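Local structure of cellulase (Uncultured bacterium, 3WX5) at residues E17-V22 against C50-L55; R35-N40 against W85-S90; S102-N107 against L195-F200; V152-N157 against A182-T187. The protein catalyses the internal hydrolysis of beta-1,4-glucosidic linkages in cellulose, as an endoglucanase of glycoside hydrolase family 12. All blocks are in the same frame, centred on the assembly; numbering follows the deposited sequence.

In the fold
Contacts 1 and 3 close the two margins of the same six-stranded antiparallel sheet, and both rest mainly on backbone hydrogen bonds; contact 3 differs in running from strand into helix, so a capping aspartate and a water join in. Contacts 2 and 4 each set a strand of the other, mixed sheet against a peripheral piece, a small hairpin or a loop, and side chains do more of the work: a threonine with a water in contact 2, an arginine gripping a loop carbonyl in contact 4. Contact 4 is the buried one; the other three are partly buried. Contacts 1 and 2 touch where Ile51 and Ile53 pack on Val38, across the sandwich, whereas contacts 1 and 4 lie on opposite sides of the chain's centre.

Contact 1 of 4, residues E17-V22 against C50-L55; sequences EPTATV and CIEIGL
An edge strand of the beta-jelly-roll sandwich of family 12 pairs here with its inner neighbour: Thr19 to Val22 run antiparallel to Ile51 to Gly54, at one margin of the six-stranded sheet. Ala20 with Ile53 and Val22 with Ile51 are the hydrogen-bonded pairs, and the bond from Ile53 N to Ala20 O (2.8 Å) is nearly straight. They alternate with the non-hydrogen-bonded pairs Thr19 with Gly54 and Thr21 with Glu52. The pairing carries on past the strand end, since Leu55 N donates to Pro18 O at 2.9 Å. Ala20, Val22, Ile51 and Ile53 face the other sheet, where Ile51 and Ile53 meet Val38; Thr19, Thr21 and Glu52 occupy the reverse face. Cys50 is tied by a disulfide to Cys23, just beyond the edge strand.

Before the strand, Glu17 folds back over Gly54. Its CG lies between the backbone N and the carbonyl carbon (chi1 72°), and OE1 comes within 3.2 Å of Gly54 C. The carboxylate is fixed by the next turn, OE1 accepting from Glu56 N and OE2 bonding to Thr57 OG1. Its position excludes a beta carbon on Gly54, which would collide with OE2. An alanine in place of Glu17 would probably leave Glu56 N and Thr57 OG1 without this carboxylate partner and uncover the backbone of Gly54. On the inner face, the Val22 and Ile53 side chains meet at an oblique angle, with Val22 CG2 resting 3.5 Å from Ile53 CD1.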
loop_
_atom_site.group_PDB
_atom_site.type_symbol
_atom_site.label_atom_id
_atom_site.label_comp_id
_atom_site.label_asym_id
_atom_site.label_seq_id
_atom_site.Cartn_x
_atom_site.Cartn_y
_atom_site.Cartn_z
ATOM N N GLU A 17 13.733 -20.180 1.917
ATOM C CA GLU A 17 12.630 -20.087 2.866
ATOM C C GLU A 17 11.412 -20.860 2.343
ATOM O O GLU A 17 11.234 -20.987 1.126
ATOM C CB GLU A 17 12.271 -18.621 3.157
ATOM C CG GLU A 17 11.568 -17.883 2.011
ATOM C CD GLU A 17 11.151 -16.460 2.398
ATOM O OE1 GLU A 17 10.523 -16.273 3.468
ATOM O OE2 GLU A 17 11.501 -15.526 1.658
ATOM N N PRO A 18 10.581 -21.386 3.261
ATOM C CA PRO A 18 9.281 -21.996 2.915
ATOM C C PRO A 18 8.399 -20.982 2.194
ATOM O O PRO A 18 8.458 -19.781 2.505
ATOM C CB PRO A 18 8.654 -22.302 4.282
ATOM C CG PRO A 18 9.781 -22.231 5.257
ATOM C CD PRO A 18 10.745 -21.235 4.713
ATOM N N THR A 19 7.606 -21.448 1.235
ATOM C CA THR A 19 6.716 -20.570 0.494
ATOM C C THR A 19 5.337 -21.207 0.462
ATOM O O THR A 19 5.204 -22.409 0.704
ATOM C CB THR A 19 7.225 -20.329 -0.957
ATOM O OG1 THR A 19 7.278 -21.579 -1.655
ATOM C CG2 THR A 19 8.623 -19.715 -0.960
ATOM N N ALA A 20 4.314 -20.385 0.231
ATOM C CA ALA A 20 2.966 -20.845 -0.111
ATOM C C ALA A 20 2.451 -20.123 -1.354
ATOM O O ALA A 20 2.776 -18.954 -1.571
ATOM C CB ALA A 20 2.022 -20.617 1.058
ATOM N N THR A 21 1.664 -20.825 -2.174
ATOM C CA THR A 21 1.131 -20.233 -3.404
ATOM C C THR A 21 -0.342 -19.978 -3.195
ATOM O O THR A 21 -1.116 -20.918 -3.016
ATOM C CB THR A 21 1.322 -21.158 -4.640
ATOM O OG1 THR A 21 2.723 -21.391 -4.851
ATOM C CG2 THR A 21 0.745 -20.483 -5.908
ATOM N N VAL A 22 -0.715 -18.705 -3.109
ATOM C CA VAL A 22 -2.056 -18.322 -2.648
ATOM C C VAL A 22 -2.827 -17.765 -3.834
ATOM O O VAL A 22 -2.376 -16.782 -4.447
ATOM C CB VAL A 22 -1.959 -17.209 -1.564
ATOM C CG1 VAL A 22 -3.324 -16.605 -1.252
ATOM C CG2 VAL A 22 -1.269 -17.748 -0.280
ATOM N N CYS A 50 -2.503 -15.521 -8.740
ATOM C CA CYS A 50 -1.781 -16.238 -7.692
ATOM C C CYS A 50 -0.529 -15.484 -7.290
ATOM O O CYS A 50 0.128 -14.883 -8.125
ATOM C CB CYS A 50 -1.366 -17.636 -8.165
ATOM S SG CYS A 50 -2.795 -18.657 -8.657
ATOM N N ILE A 51 -0.196 -15.538 -6.003
ATOM C CA ILE A 51 1.114 -15.064 -5.551
ATOM C C ILE A 51 1.859 -16.171 -4.812
ATOM O O ILE A 51 1.263 -16.900 -4.002
ATOM C CB ILE A 51 0.994 -13.811 -4.635
ATOM C CG1 ILE A 51 0.034 -14.057 -3.461
ATOM C CG2 ILE A 51 0.509 -12.609 -5.483
ATOM C CD1 ILE A 51 -0.132 -12.827 -2.503
ATOM N N GLU A 52 3.170 -16.218 -5.011
ATOM C CA GLU A 52 4.014 -17.127 -4.257
ATOM C C GLU A 52 4.700 -16.353 -3.138
ATOM O O GLU A 52 5.401 -15.372 -3.401
ATOM C CB GLU A 52 5.043 -17.777 -5.189
ATOM C CG GLU A 52 6.058 -18.651 -4.466
ATOM C CD GLU A 52 7.017 -19.331 -5.443
ATOM O OE1 GLU A 52 6.620 -20.356 -6.017
ATOM O OE2 GLU A 52 8.095 -18.767 -5.747
ATOM N N ILE A 53 4.408 -16.739 -1.896
ATOM C CA ILE A 53 4.762 -15.948 -0.699
ATOM C C ILE A 53 5.837 -16.636 0.141
ATOM O O ILE A 53 5.642 -17.765 0.626
ATOM C CB ILE A 53 3.550 -15.736 0.242
ATOM C CG1 ILE A 53 2.330 -15.237 -0.532
ATOM C CG2 ILE A 53 3.897 -14.701 1.332
ATOM C CD1 ILE A 53 1.072 -15.193 0.309
ATOM N N GLY A 54 6.913 -15.910 0.413
ATOM C CA GLY A 54 7.945 -16.383 1.334
ATOM C C GLY A 54 7.454 -16.192 2.758
ATOM O O GLY A 54 7.126 -15.082 3.168
ATOM N N LEU A 55 7.306 -17.285 3.497
ATOM C CA LEU A 55 6.693 -17.198 4.823
ATOM C C LEU A 55 7.543 -16.493 5.889
ATOM O O LEU A 55 7.007 -16.011 6.887
ATOM C CB LEU A 55 6.252 -18.587 5.310
ATOM C CG LEU A 55 5.175 -19.229 4.438
ATOM C CD1 LEU A 55 4.861 -20.669 4.890
ATOM C CD2 LEU A 55 3.923 -18.361 4.357
#

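Contact 2 of 4, residues R35-N40 against W85-S90; sequences RYRVIN and WGACTS
Water links Arg35 to Thr89 and Ser90. Water 1 donates to Arg35 O and to Ser90 O, each at 2.7 Å, and accepts from Thr89 OG1 at the same 2.7 Å, so one molecule ties together two carbonyls and a hydroxyl. Thr89 OG1 is also bonded to Gly82 N, which helps to hold the hydroxyl in place.

Van der Waals contact comes chiefly from the same threonine. OG1 sits between the backbone N and the carbonyl carbon (chi1 58°), and CG2 then lies anti to the carbonyl carbon, over the opposite backbone, 3.7 Å from Arg37 N. Arg37 CB approaches this methyl to 3.8 Å. Thr89 CB itself rests 3.4 Å from Arg35 O.

The backbone segment so covered is the start of strand 36-39 in the mixed sheet, where Arg35 and Tyr36 together face Val31 in a classic beta bulge. Opposite it stands the end of the small hairpin of strands 83-84 and 87-88, closed by the Cys83-Cys88 disulfide.

Charged groups flank the contact. Ala87 CB meets Arg37 NE obliquely at 4.2 Å, while Arg37 NH1 forms a salt bridge with Asp30. The side chain of Arg35 leaves its backbone away from the hairpin: its CG lies over the centre of the Tyr36 ring, and NE donates to Tyr36 OH at 3.1 Å, with the hydroxyl 20° out of the guanidinium plane. Both side chains bond onward to the backbone of Val239, in the other sheet.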
loop_
_atom_site.group_PDB
_atom_site.type_symbol
_atom_site.label_atom_id
_atom_site.label_comp_id
_atom_site.label_asym_id
_atom_site.label_seq_id
_atom_site.Cartn_x
_atom_site.Cartn_y
_atom_site.Cartn_z
ATOM N N ARG A 35 4.619 -10.614 12.134
ATOM C CA ARG A 35 4.812 -9.174 12.165
ATOM C C ARG A 35 4.102 -8.494 10.977
ATOM O O ARG A 35 3.659 -7.357 11.086
ATOM C CB ARG A 35 6.292 -8.795 12.201
ATOM C CG ARG A 35 6.489 -7.284 12.073
ATOM C CD ARG A 35 7.820 -6.805 12.606
ATOM N NE ARG A 35 7.966 -5.371 12.358
ATOM C CZ ARG A 35 7.480 -4.411 13.143
ATOM N NH1 ARG A 35 6.835 -4.709 14.265
ATOM N NH2 ARG A 35 7.670 -3.143 12.826
ATOM N N TYR A 36 4.057 -9.176 9.833
ATOM C CA TYR A 36 3.372 -8.657 8.645
ATOM C C TYR A 36 2.371 -9.690 8.141
ATOM O O TYR A 36 2.368 -10.832 8.592
ATOM C CB TYR A 36 4.367 -8.286 7.517
ATOM C CG TYR A 36 5.468 -7.353 7.947
ATOM C CD1 TYR A 36 5.187 -6.062 8.398
ATOM C CD2 TYR A 36 6.794 -7.773 7.949
ATOM C CE1 TYR A 36 6.205 -5.246 8.890
ATOM C CE2 TYR A 36 7.816 -6.942 8.394
ATOM C CZ TYR A 36 7.506 -5.706 8.884
ATOM O OH TYR A 36 8.509 -4.900 9.360
ATOM N N ARG A 37 1.507 -9.271 7.228
ATOM C CA ARG A 37 0.546 -10.159 6.592
ATOM C C ARG A 37 0.588 -9.885 5.108
ATOM O O ARG A 37 0.620 -8.722 4.714
ATOM C CB ARG A 37 -0.837 -9.800 7.090
ATOM C CG ARG A 37 -1.885 -10.852 6.826
ATOM C CD ARG A 37 -2.781 -10.959 8.054
ATOM N NE ARG A 37 -4.125 -11.301 7.647
ATOM C CZ ARG A 37 -4.560 -12.541 7.515
ATOM N NH1 ARG A 37 -3.755 -13.558 7.808
ATOM N NH2 ARG A 37 -5.802 -12.761 7.102
ATOM N N VAL A 38 0.451 -10.928 4.298
ATOM C CA VAL A 38 0.404 -10.774 2.850
ATOM C C VAL A 38 -0.983 -11.193 2.336
ATOM O O VAL A 38 -1.571 -12.176 2.815
ATOM C CB VAL A 38 1.504 -11.602 2.157
ATOM C CG1 VAL A 38 1.374 -11.517 0.617
ATOM C CG2 VAL A 38 2.893 -11.101 2.617
ATOM N N ILE A 39 -1.543 -10.390 1.434
ATOM C CA ILE A 39 -2.917 -10.629 0.985
ATOM C C ILE A 39 -2.929 -10.666 -0.526
ATOM O O ILE A 39 -2.288 -9.823 -1.169
ATOM C CB ILE A 39 -3.894 -9.534 1.512
ATOM C CG1 ILE A 39 -3.325 -8.117 1.303
ATOM C CG2 ILE A 39 -4.233 -9.769 2.996
ATOM C CD1 ILE A 39 -4.326 -6.995 1.664
ATOM N N ASN A 40 -3.645 -11.638 -1.098
ATOM C CA ASN A 40 -3.814 -11.701 -2.541
ATOM C C ASN A 40 -4.704 -10.554 -3.004
ATOM O O ASN A 40 -4.389 -9.846 -3.984
ATOM C CB ASN A 40 -4.395 -13.071 -2.958
ATOM C CG ASN A 40 -4.059 -13.447 -4.399
ATOM O OD1 ASN A 40 -3.000 -13.092 -4.924
ATOM N ND2 ASN A 40 -4.949 -14.225 -5.032
ATOM N N TRP A 85 -8.978 -3.861 7.214
ATOM C CA TRP A 85 -10.371 -4.253 7.400
ATOM C C TRP A 85 -10.535 -5.180 8.609
ATOM O O TRP A 85 -11.203 -6.220 8.532
ATOM C CB TRP A 85 -10.950 -4.887 6.137
ATOM C CG TRP A 85 -11.508 -3.878 5.163
ATOM C CD1 TRP A 85 -12.813 -3.471 5.046
ATOM C CD2 TRP A 85 -10.770 -3.126 4.195
ATOM N NE1 TRP A 85 -12.929 -2.531 4.057
ATOM C CE2 TRP A 85 -11.689 -2.292 3.524
ATOM C CE3 TRP A 85 -9.418 -3.041 3.866
ATOM C CZ2 TRP A 85 -11.308 -1.429 2.493
ATOM C CZ3 TRP A 85 -9.031 -2.178 2.829
ATOM C CH2 TRP A 85 -9.975 -1.381 2.165
ATOM N N GLY A 86 -9.918 -4.789 9.722
ATOM C CA GLY A 86 -10.091 -5.514 10.987
ATOM C C GLY A 86 -9.210 -6.733 11.169
ATOM O O GLY A 86 -9.201 -7.334 12.250
ATOM N N ALA A 87 -8.473 -7.119 10.130
ATOM C CA ALA A 87 -7.499 -8.206 10.264
ATOM C C ALA A 87 -6.117 -7.648 10.624
ATOM O O ALA A 87 -5.418 -7.106 9.765
ATOM C CB ALA A 87 -7.432 -9.036 8.973
ATOM N N CYS A 88 -5.726 -7.798 11.892
ATOM C CA CYS A 88 -4.509 -7.176 12.430
ATOM C C CYS A 88 -3.300 -8.124 12.443
ATOM O O CYS A 88 -3.430 -9.346 12.665
ATOM C CB CYS A 88 -4.763 -6.600 13.844
ATOM S SG CYS A 88 -6.105 -5.329 13.988
ATOM N N THR A 89 -2.123 -7.559 12.209
ATOM C CA THR A 89 -0.869 -8.266 12.424
ATOM C C THR A 89 -0.542 -8.338 13.925
ATOM O O THR A 89 -1.295 -7.788 14.743
ATOM C CB THR A 89 0.266 -7.596 11.648
ATOM O OG1 THR A 89 0.374 -6.230 12.066
ATOM C CG2 THR A 89 -0.043 -7.623 10.156
ATOM N N SER A 90 0.554 -8.994 14.282
ATOM C CA SER A 90 0.903 -9.148 15.691
ATOM C C SER A 90 1.682 -7.970 16.234
ATOM O O SER A 90 2.710 -7.579 15.687
ATOM C CB SER A 90 1.689 -10.437 15.952
ATOM O OG SER A 90 1.070 -11.534 15.316
HETATM O O HOH W 1 2.790 -6.218 13.376
#

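Contact 3 of 4, residues S102-N107 against L195-F200; sequences SRLQSN and LDLKAF
Leu104 O is met by two successive amides of the opposite segment, Leu197 N at 2.9 Å and Lys198 N at 3.4 Å. Both bonds are weak, the first because it is strongly bent (124° at the hydrogen), the second because it is long. Two residues further along strand 101-111, the pairing is regular: Ser106 N donates to Leu195 O in the plane of that carbonyl, on a lone pair, and Leu195 N returns a bond to Ser106 O at 2.8 Å. Gln105 and Asp196 form the non-hydrogen-bonded pair beside them, where Gln105 CA comes within 3.0 Å of Leu195 O.

This is the margin of the six-stranded sheet, at which edge strand 191-196 gives way to helix 197-206. Asp196, the centre of an inverse gamma turn, is the N-cap: its OD1 accepts from Ala199 N at 3.1 Å, with the donor well above the carboxylate plane. Water 2 donates to the same OD1 and accepts from Leu104 N, thereby joining the capping side chain to strand 101-111.

Apolar packing lies on the inner side. Leu104 CG is anti to the backbone N (chi1 -180°), and CD2 beyond it reaches Leu197 CB at 3.7 Å, the two leucines crossing obliquely. Leu197 CD1 also touches Ser106 CB at 3.8 Å, while Ser106 OG bonds to Ser238 O and Tyr122 OH. Val219 of the other sheet packs against both Leu104 and Leu197.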
loop_
_atom_site.group_PDB
_atom_site.type_symbol
_atom_site.label_atom_id
_atom_site.label_comp_id
_atom_site.label_asym_id
_atom_site.label_seq_id
_atom_site.Cartn_x
_atom_site.Cartn_y
_atom_site.Cartn_z
ATOM N N SER A 102 5.285 9.618 16.359
ATOM C CA SER A 102 6.554 10.381 16.325
ATOM C C SER A 102 7.338 10.158 15.041
ATOM O O SER A 102 7.763 11.115 14.409
ATOM C CB SER A 102 7.463 10.108 17.527
ATOM O OG SER A 102 7.810 8.739 17.599
ATOM N N ARG A 103 7.499 8.895 14.649
ATOM C CA ARG A 103 8.269 8.547 13.443
ATOM C C ARG A 103 7.630 7.364 12.724
ATOM O O ARG A 103 7.158 6.418 13.360
ATOM C CB ARG A 103 9.715 8.177 13.795
ATOM C CG ARG A 103 10.599 9.379 14.165
ATOM C CD ARG A 103 12.007 8.926 14.656
ATOM N NE ARG A 103 12.022 8.564 16.083
ATOM C CZ ARG A 103 13.080 8.094 16.751
ATOM N NH1 ARG A 103 14.239 7.896 16.131
ATOM N NH2 ARG A 103 12.977 7.799 18.045
ATOM N N LEU A 104 7.824 7.320 11.411
ATOM C CA LEU A 104 7.354 6.188 10.634
ATOM C C LEU A 104 8.157 6.058 9.365
ATOM O O LEU A 104 8.171 6.968 8.537
ATOM C CB LEU A 104 5.877 6.360 10.303
ATOM C CG LEU A 104 5.293 5.201 9.490
ATOM C CD1 LEU A 104 5.393 3.844 10.269
ATOM C CD2 LEU A 104 3.816 5.512 9.079
ATOM N N GLN A 105 8.855 4.938 9.220
ATOM C CA GLN A 105 9.687 4.737 8.027
ATOM C C GLN A 105 9.554 3.314 7.522
ATOM O O GLN A 105 9.122 2.418 8.245
ATOM C CB GLN A 105 11.160 5.046 8.311
ATOM C CG GLN A 105 11.797 4.147 9.354
ATOM C CD GLN A 105 13.268 4.504 9.594
ATOM O OE1 GLN A 105 13.576 5.617 10.022
ATOM N NE2 GLN A 105 14.175 3.616 9.179
ATOM N N SER A 106 9.944 3.117 6.269
ATOM C CA SER A 106 9.806 1.809 5.664
ATOM C C SER A 106 10.857 1.553 4.588
ATOM O O SER A 106 11.349 2.488 3.964
ATOM C CB SER A 106 8.383 1.691 5.138
ATOM O OG SER A 106 8.178 0.462 4.484
ATOM N N ASN A 107 11.304 0.300 4.497
ATOM C CA ASN A 107 12.044 -0.208 3.347
ATOM C C ASN A 107 11.177 -1.063 2.421
ATOM O O ASN A 107 10.314 -1.809 2.888
ATOM C CB ASN A 107 13.236 -1.075 3.800
ATOM C CG ASN A 107 14.110 -0.402 4.833
ATOM O OD1 ASN A 107 14.114 0.814 4.980
ATOM N ND2 ASN A 107 14.865 -1.217 5.573
ATOM N N LEU A 195 12.300 5.124 3.903
ATOM C CA LEU A 195 11.423 6.146 3.359
ATOM C C LEU A 195 10.648 6.737 4.502
ATOM O O LEU A 195 10.095 5.990 5.327
ATOM C CB LEU A 195 10.461 5.547 2.325
ATOM C CG LEU A 195 9.578 6.586 1.617
ATOM C CD1 LEU A 195 10.421 7.555 0.713
ATOM C CD2 LEU A 195 8.532 5.874 0.799
ATOM N N ASP A 196 10.662 8.067 4.608
ATOM C CA ASP A 196 9.972 8.742 5.703
ATOM C C ASP A 196 8.472 8.863 5.416
ATOM O O ASP A 196 8.032 9.820 4.771
ATOM C CB ASP A 196 10.593 10.120 5.943
ATOM C CG ASP A 196 9.966 10.859 7.108
ATOM O OD1 ASP A 196 8.971 10.376 7.707
ATOM O OD2 ASP A 196 10.500 11.937 7.452
ATOM N N LEU A 197 7.699 7.866 5.840
ATOM C CA LEU A 197 6.252 7.868 5.584
ATOM C C LEU A 197 5.555 9.032 6.335
ATOM O O LEU A 197 4.524 9.526 5.873
ATOM C CB LEU A 197 5.616 6.529 5.996
ATOM C CG LEU A 197 6.180 5.294 5.264
ATOM C CD1 LEU A 197 5.430 4.021 5.623
ATOM C CD2 LEU A 197 6.183 5.536 3.732
ATOM N N LYS A 198 6.073 9.417 7.502
ATOM C CA LYS A 198 5.442 10.489 8.292
ATOM C C LYS A 198 5.469 11.810 7.505
ATOM O O LYS A 198 4.563 12.623 7.620
ATOM C CB LYS A 198 6.190 10.663 9.627
ATOM C CG LYS A 198 5.549 11.627 10.641
ATOM C CD LYS A 198 4.149 11.170 11.028
ATOM C CE LYS A 198 3.456 12.073 12.073
ATOM N NZ LYS A 198 4.175 13.329 12.486
ATOM N N ALA A 199 6.489 11.996 6.673
ATOM C CA ALA A 199 6.558 13.248 5.873
ATOM C C ALA A 199 5.301 13.372 5.015
ATOM O O ALA A 199 4.712 14.463 4.910
ATOM C CB ALA A 199 7.807 13.278 5.001
ATOM N N PHE A 200 4.878 12.265 4.391
ATOM C CA PHE A 200 3.659 12.295 3.564
ATOM C C PHE A 200 2.418 12.539 4.387
ATOM O O PHE A 200 1.531 13.292 3.990
ATOM C CB PHE A 200 3.514 10.986 2.757
ATOM C CG PHE A 200 4.673 10.714 1.849
ATOM C CD1 PHE A 200 5.799 10.054 2.324
ATOM C CD2 PHE A 200 4.724 11.299 0.572
ATOM C CE1 PHE A 200 6.933 9.872 1.544
ATOM C CE2 PHE A 200 5.820 11.056 -0.252
ATOM C CZ PHE A 200 6.938 10.345 0.240
HETATM O O HOH W 2 9.462 9.455 10.245
#

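Contact 4 of 4, residues V152-N157 against A182-T187; sequences VMPGGN and AYRRTT
The guanidinium of Arg184 meets the loop at its edge, where Val152 O and Met153 SD both lie near its plane. Met153 SD is in plane, 3.5 Å from NH1; Pro154 CD comes in obliquely at 3.6 Å from the same nitrogen. Trp148 adds a cation-pi interaction to the group.

Val152 O takes both terminal nitrogens. NH2 donates at 2.8 Å, with the oxygen 20° out of the guanidinium plane, and NH1 gives a weak, bent bond at 3.0 Å. A fork of this kind limits rotation of the guanidinium and supplies donors to a backbone carbonyl in a buried contact. Arg184 reaches it with an extended chain: CG is anti to the backbone N (chi1 -174°), and no bend follows up to NE. Pro154 and Val152 cross the arginine at about a right angle. A leucine in place of Arg184 would probably leave Val152 O without these donors and Trp148 without its cationic mate.

Nearer the backbone of the strand, the contact is purely apolar, Pro154 CB packing on Ala182 CB at 3.9 Å.

The loop between strands 140-149 and 157-164 is thus laid against strand 179-185 of the mixed sheet, with Gly155 N also bonded to Tyr180 OH. Strand 179-185 runs between a parallel neighbour, 140-149, and an antiparallel one, 167-175; Trp145 of the first touches Val152, Pro154 and Arg184, and Trp172 of the second touches Pro154.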
loop_
_atom_site.group_PDB
_atom_site.type_symbol
_atom_site.label_atom_id
_atom_site.label_comp_id
_atom_site.label_asym_id
_atom_site.label_seq_id
_atom_site.Cartn_x
_atom_site.Cartn_y
_atom_site.Cartn_z
ATOM N N VAL A 152 -1.206 4.525 -16.274
ATOM C CA VAL A 152 -2.226 4.479 -15.237
ATOM C C VAL A 152 -2.155 5.773 -14.417
ATOM O O VAL A 152 -1.090 6.373 -14.337
ATOM C CB VAL A 152 -2.028 3.227 -14.342
ATOM C CG1 VAL A 152 -2.328 1.954 -15.143
ATOM C CG2 VAL A 152 -0.599 3.186 -13.769
ATOM N N MET A 153 -3.291 6.246 -13.892
ATOM C CA MET A 153 -3.375 7.579 -13.255
ATOM C C MET A 153 -3.945 7.373 -11.843
ATOM O O MET A 153 -4.794 6.519 -11.653
ATOM C CB MET A 153 -4.347 8.488 -14.029
ATOM C CG MET A 153 -3.765 9.104 -15.305
ATOM S SD MET A 153 -2.263 10.066 -14.972
ATOM C CE MET A 153 -1.292 9.743 -16.457
ATOM N N PRO A 154 -3.497 8.179 -10.866
ATOM C CA PRO A 154 -4.179 8.260 -9.570
ATOM C C PRO A 154 -5.620 8.739 -9.724
ATOM O O PRO A 154 -5.968 9.391 -10.735
ATOM C CB PRO A 154 -3.357 9.324 -8.835
ATOM C CG PRO A 154 -1.988 9.150 -9.386
ATOM C CD PRO A 154 -2.264 8.979 -10.860
ATOM N N GLY A 155 -6.453 8.391 -8.750
ATOM C CA GLY A 155 -7.794 8.985 -8.623
ATOM C C GLY A 155 -7.752 10.490 -8.464
ATOM O O GLY A 155 -6.737 11.059 -8.056
ATOM N N GLY A 156 -8.862 11.145 -8.778
ATOM C CA GLY A 156 -9.018 12.561 -8.419
ATOM C C GLY A 156 -8.295 13.495 -9.371
ATOM O O GLY A 156 -8.204 13.224 -10.569
ATOM N N ASN A 157 -7.752 14.580 -8.822
ATOM C CA ASN A 157 -7.140 15.637 -9.610
ATOM C C ASN A 157 -5.749 15.915 -9.061
ATOM O O ASN A 157 -5.523 15.851 -7.844
ATOM C CB ASN A 157 -7.936 16.936 -9.487
ATOM C CG ASN A 157 -9.354 16.793 -9.954
ATOM O OD1 ASN A 157 -10.294 16.969 -9.174
ATOM N ND2 ASN A 157 -9.523 16.554 -11.247
ATOM N N ALA A 182 -2.810 10.750 -3.238
ATOM C CA ALA A 182 -1.749 9.924 -3.833
ATOM C C ALA A 182 -0.523 10.785 -4.108
ATOM O O ALA A 182 -0.632 11.874 -4.700
ATOM C CB ALA A 182 -2.236 9.284 -5.109
ATOM N N TYR A 183 0.644 10.272 -3.740
ATOM C CA TYR A 183 1.897 10.948 -4.079
ATOM C C TYR A 183 2.574 10.112 -5.138
ATOM O O TYR A 183 2.998 9.005 -4.857
ATOM C CB TYR A 183 2.813 11.064 -2.850
ATOM C CG TYR A 183 2.205 11.951 -1.772
ATOM C CD1 TYR A 183 1.287 11.429 -0.856
ATOM C CD2 TYR A 183 2.486 13.323 -1.726
ATOM C CE1 TYR A 183 0.681 12.253 0.113
ATOM C CE2 TYR A 183 1.901 14.154 -0.745
ATOM C CZ TYR A 183 1.006 13.606 0.167
ATOM O OH TYR A 183 0.325 14.415 1.060
ATOM N N ARG A 184 2.708 10.655 -6.344
ATOM C CA ARG A 184 3.328 9.901 -7.419
ATOM C C ARG A 184 4.737 10.444 -7.612
ATOM O O ARG A 184 4.898 11.608 -7.988
ATOM C CB ARG A 184 2.522 10.069 -8.720
ATOM C CG ARG A 184 3.032 9.179 -9.853
ATOM C CD ARG A 184 2.342 9.480 -11.202
ATOM N NE ARG A 184 2.416 8.282 -12.027
ATOM C CZ ARG A 184 1.486 7.913 -12.908
ATOM N NH1 ARG A 184 0.458 8.724 -13.171
ATOM N NH2 ARG A 184 1.587 6.732 -13.519
ATOM N N ARG A 185 5.745 9.581 -7.518
ATOM C CA ARG A 185 7.139 10.075 -7.592
ATOM C C ARG A 185 7.347 10.654 -8.993
ATOM O O ARG A 185 6.781 10.128 -9.959
ATOM C CB ARG A 185 8.130 8.932 -7.363
ATOM C CG ARG A 185 9.463 9.409 -6.782
ATOM C CD ARG A 185 10.352 8.200 -6.482
ATOM N NE ARG A 185 11.577 8.557 -5.759
ATOM C CZ ARG A 185 12.654 9.091 -6.321
ATOM N NH1 ARG A 185 12.686 9.327 -7.639
ATOM N NH2 ARG A 185 13.744 9.290 -5.573
ATOM N N THR A 186 8.080 11.759 -9.099
ATOM C CA THR A 186 8.239 12.436 -10.405
ATOM C C THR A 186 9.092 11.599 -11.354
ATOM O O THR A 186 9.005 11.754 -12.584
ATOM C CB THR A 186 8.848 13.857 -10.271
ATOM O OG1 THR A 186 10.088 13.774 -9.581
ATOM C CG2 THR A 186 7.920 14.782 -9.463
ATOM N N THR A 187 9.985 10.777 -10.790
ATOM C CA THR A 187 10.578 9.670 -11.546
ATOM C C THR A 187 10.504 8.358 -10.791
ATOM O O THR A 187 10.618 8.335 -9.563
ATOM C CB THR A 187 12.062 9.935 -11.934
ATOM O OG1 THR A 187 12.836 10.093 -10.753
ATOM C CG2 THR A 187 12.175 11.217 -12.774
#